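Local structure of UspA1 (3NTN) at residues B[20-25]-B[35-40]. The protein is a trimeric autotransporter adhesin of the Moraxella catarrhalis outer membrane that binds fibronectin and the receptor CEACAM1. Numbering follows the deposited sequence.
Sequences KGRNST and TGTDST
Two successive coils of the YadA-like beta roll stack here through equivalent type II turns, Gly21 to Ser24 and Gly36 to Ser39. Backbone bonds set the spacing: Asp38 N reaches Arg22 O at 2.8 Å, almost along the C=O axis, and Thr25 N meets Ser39 O at 3.0 Å from above the carbonyl plane, opening the parallel pairing of Thr25 with Thr40. Gly21 suits its place because a beta carbon would run into the carbonyls of Thr35 and Gly36; its CA instead makes a CA-H...O contact with Gly36 O.

Within each turn the serine hydroxyl, set between backbone N and carbonyl carbon, folds back onto the first residue's oxygen, as Ser39 OG does on Gly36 O at 2.7 Å, so that oxygen takes two donors. At the third position, where phi is positive, Asn23 and Asp38 lie side by side with flat groups 10° apart, and Asn23 ND2 gives Asp38 OD1 a 2.7 Å bond. Thr37 CG2 lies over a face of the Arg22 guanidinium, towards its rim.

One water bridges Asn23 O, Thr25 OG1 and Ser39 O. Asp38 OD2 also salt-bridges Arg45 of a second subunit, so the buried carboxylate, probably ionised, ties coil stacking to trimer assembly.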
ATOM      1  N   LYS B  20      -7.915 -35.958  -0.349  1.00 56.91           N
ATOM      2  CA  LYS B  20      -9.287 -36.472  -0.174  1.00 58.73           C
ATOM      3  C   LYS B  20     -10.329 -35.740  -1.035  1.00 58.48           C
ATOM      4  O   LYS B  20     -11.407 -36.267  -1.255  1.00 58.87           O
ATOM      5  CB  LYS B  20      -9.707 -36.410   1.296  1.00 58.86           C
ATOM      6  CG  LYS B  20      -8.803 -37.206   2.231  1.00 62.33           C
ATOM      7  CD  LYS B  20      -8.992 -36.804   3.686  1.00 66.91           C
ATOM      8  CE  LYS B  20      -9.023 -38.035   4.594  1.00 71.07           C
ATOM      9  NZ  LYS B  20      -9.206 -37.684   6.037  1.00 70.99           N
ATOM     10  N   GLY B  21     -10.032 -34.520  -1.482  1.00 56.28           N
ATOM     11  CA  GLY B  21     -11.019 -33.732  -2.249  1.00 56.43           C
ATOM     12  C   GLY B  21     -11.013 -34.178  -3.690  1.00 57.09           C
ATOM     13  O   GLY B  21      -9.950 -34.549  -4.217  1.00 56.14           O
ATOM     14  N   ARG B  22     -12.190 -34.193  -4.331  1.00 57.68           N
ATOM     15  CA  ARG B  22     -12.263 -34.346  -5.792  1.00 57.69           C
ATOM     16  C   ARG B  22     -11.332 -33.354  -6.510  1.00 55.79           C
ATOM     17  O   ARG B  22     -11.333 -32.176  -6.170  1.00 54.09           O
ATOM     18  CB  ARG B  22     -13.703 -34.123  -6.251  1.00 59.65           C
ATOM     19  CG  ARG B  22     -14.012 -34.690  -7.625  1.00 62.49           C
ATOM     20  CD  ARG B  22     -15.530 -34.915  -7.883  1.00 70.08           C
ATOM     21  NE  ARG B  22     -16.409 -33.807  -7.450  1.00 70.36           N
ATOM     22  CZ  ARG B  22     -16.517 -32.634  -8.065  1.00 69.37           C
ATOM     23  NH1 ARG B  22     -15.802 -32.381  -9.164  1.00 68.47           N
ATOM     24  NH2 ARG B  22     -17.336 -31.706  -7.577  1.00 68.54           N
ATOM     25  N   ASN B  23     -10.578 -33.829  -7.513  1.00 56.29           N
ATOM     26  CA  ASN B  23      -9.529 -33.060  -8.234  1.00 55.43           C
ATOM     27  C   ASN B  23      -8.454 -32.424  -7.337  1.00 54.12           C
ATOM     28  O   ASN B  23      -7.746 -31.482  -7.776  1.00 53.41           O
ATOM     29  CB  ASN B  23     -10.106 -31.898  -9.072  1.00 55.98           C
ATOM     30  CG  ASN B  23     -11.283 -32.284  -9.943  1.00 60.71           C
ATOM     31  OD1 ASN B  23     -11.262 -33.288 -10.674  1.00 62.81           O
ATOM     32  ND2 ASN B  23     -12.322 -31.453  -9.901  1.00 63.80           N
ATOM     33  N   SER B  24      -8.356 -32.853  -6.077  1.00 53.25           N
ATOM     34  CA  SER B  24      -7.351 -32.261  -5.190  1.00 51.64           C
ATOM     35  C   SER B  24      -5.937 -32.826  -5.498  1.00 50.67           C
ATOM     36  O   SER B  24      -5.799 -33.930  -6.036  1.00 51.14           O
ATOM     37  CB  SER B  24      -7.700 -32.480  -3.731  1.00 51.06           C
ATOM     38  OG  SER B  24      -7.662 -33.876  -3.452  1.00 53.81           O
ATOM     39  N   THR B  25      -4.918 -32.060  -5.121  1.00 48.93           N
ATOM     40  CA  THR B  25      -3.533 -32.377  -5.372  1.00 48.13           C
ATOM     41  C   THR B  25      -2.690 -32.079  -4.124  1.00 47.84           C
ATOM     42  O   THR B  25      -2.747 -30.981  -3.574  1.00 49.36           O
ATOM     43  CB  THR B  25      -3.007 -31.488  -6.535  1.00 47.68           C
ATOM     44  OG1 THR B  25      -3.834 -31.658  -7.698  1.00 48.63           O
ATOM     45  CG2 THR B  25      -1.549 -31.829  -6.895  1.00 46.81           C
ATOM     46  N   THR B  35      -8.417 -31.275   1.273  1.00 56.24           N
ATOM     47  CA  THR B  35      -9.751 -31.808   1.441  1.00 57.73           C
ATOM     48  C   THR B  35     -10.811 -31.187   0.536  1.00 57.29           C
ATOM     49  O   THR B  35     -11.846 -31.813   0.265  1.00 58.86           O
ATOM     50  CB  THR B  35     -10.105 -31.718   2.913  1.00 58.67           C
ATOM     51  OG1 THR B  35      -9.805 -32.989   3.506  1.00 60.08           O
ATOM     52  CG2 THR B  35     -11.544 -31.319   3.117  1.00 61.63           C
ATOM     53  N   GLY B  36     -10.540 -29.989   0.027  1.00 54.84           N
ATOM     54  CA  GLY B  36     -11.524 -29.309  -0.786  1.00 54.41           C
ATOM     55  C   GLY B  36     -11.518 -29.755  -2.233  1.00 53.61           C
ATOM     56  O   GLY B  36     -10.509 -30.214  -2.769  1.00 52.69           O
ATOM     57  N   THR B  37     -12.659 -29.611  -2.880  1.00 53.93           N
ATOM     58  CA  THR B  37     -12.728 -29.810  -4.304  1.00 54.32           C
ATOM     59  C   THR B  37     -11.728 -28.874  -5.021  1.00 53.65           C
ATOM     60  O   THR B  37     -11.664 -27.681  -4.728  1.00 53.63           O
ATOM     61  CB  THR B  37     -14.170 -29.621  -4.761  1.00 55.98           C
ATOM     62  OG1 THR B  37     -14.996 -30.570  -4.065  1.00 56.18           O
ATOM     63  CG2 THR B  37     -14.324 -29.824  -6.273  1.00 54.17           C
ATOM     64  N   ASP B  38     -10.890 -29.419  -5.901  1.00 53.33           N
ATOM     65  CA  ASP B  38      -9.917 -28.587  -6.617  1.00 52.77           C
ATOM     66  C   ASP B  38      -8.870 -27.939  -5.688  1.00 51.22           C
ATOM     67  O   ASP B  38      -8.285 -26.870  -6.041  1.00 50.92           O
ATOM     68  CB  ASP B  38     -10.622 -27.455  -7.424  1.00 53.31           C
ATOM     69  CG  ASP B  38     -11.726 -27.966  -8.342  1.00 57.32           C
ATOM     70  OD1 ASP B  38     -11.595 -29.088  -8.828  1.00 59.87           O
ATOM     71  OD2 ASP B  38     -12.717 -27.231  -8.594  1.00 62.31           O
ATOM     72  N   SER B  39      -8.658 -28.495  -4.490  1.00 50.37           N
ATOM     73  CA  SER B  39      -7.663 -27.904  -3.575  1.00 48.89           C
ATOM     74  C   SER B  39      -6.223 -28.346  -3.969  1.00 47.85           C
ATOM     75  O   SER B  39      -6.009 -29.315  -4.725  1.00 46.92           O
ATOM     76  CB  SER B  39      -7.976 -28.188  -2.111  1.00 49.22           C
ATOM     77  OG  SER B  39      -7.996 -29.579  -1.889  1.00 50.51           O
ATOM     78  N   THR B  40      -5.246 -27.597  -3.498  1.00 46.05           N
ATOM     79  CA  THR B  40      -3.874 -27.867  -3.907  1.00 45.79           C
ATOM     80  C   THR B  40      -2.897 -27.596  -2.769  1.00 45.45           C
ATOM     81  O   THR B  40      -2.903 -26.531  -2.162  1.00 43.68           O
ATOM     82  CB  THR B  40      -3.457 -26.981  -5.123  1.00 44.35           C
ATOM     83  OG1 THR B  40      -4.284 -27.255  -6.239  1.00 46.65           O
ATOM     84  CG2 THR B  40      -2.028 -27.229  -5.523  1.00 44.16           C
TER
HETATM   85  O   HOH W   1     -14.533 -33.008  -3.108  1.00 24.10           O
HETATM   86  O   HOH W   2      -5.796 -29.878  -7.340  1.00 23.80           O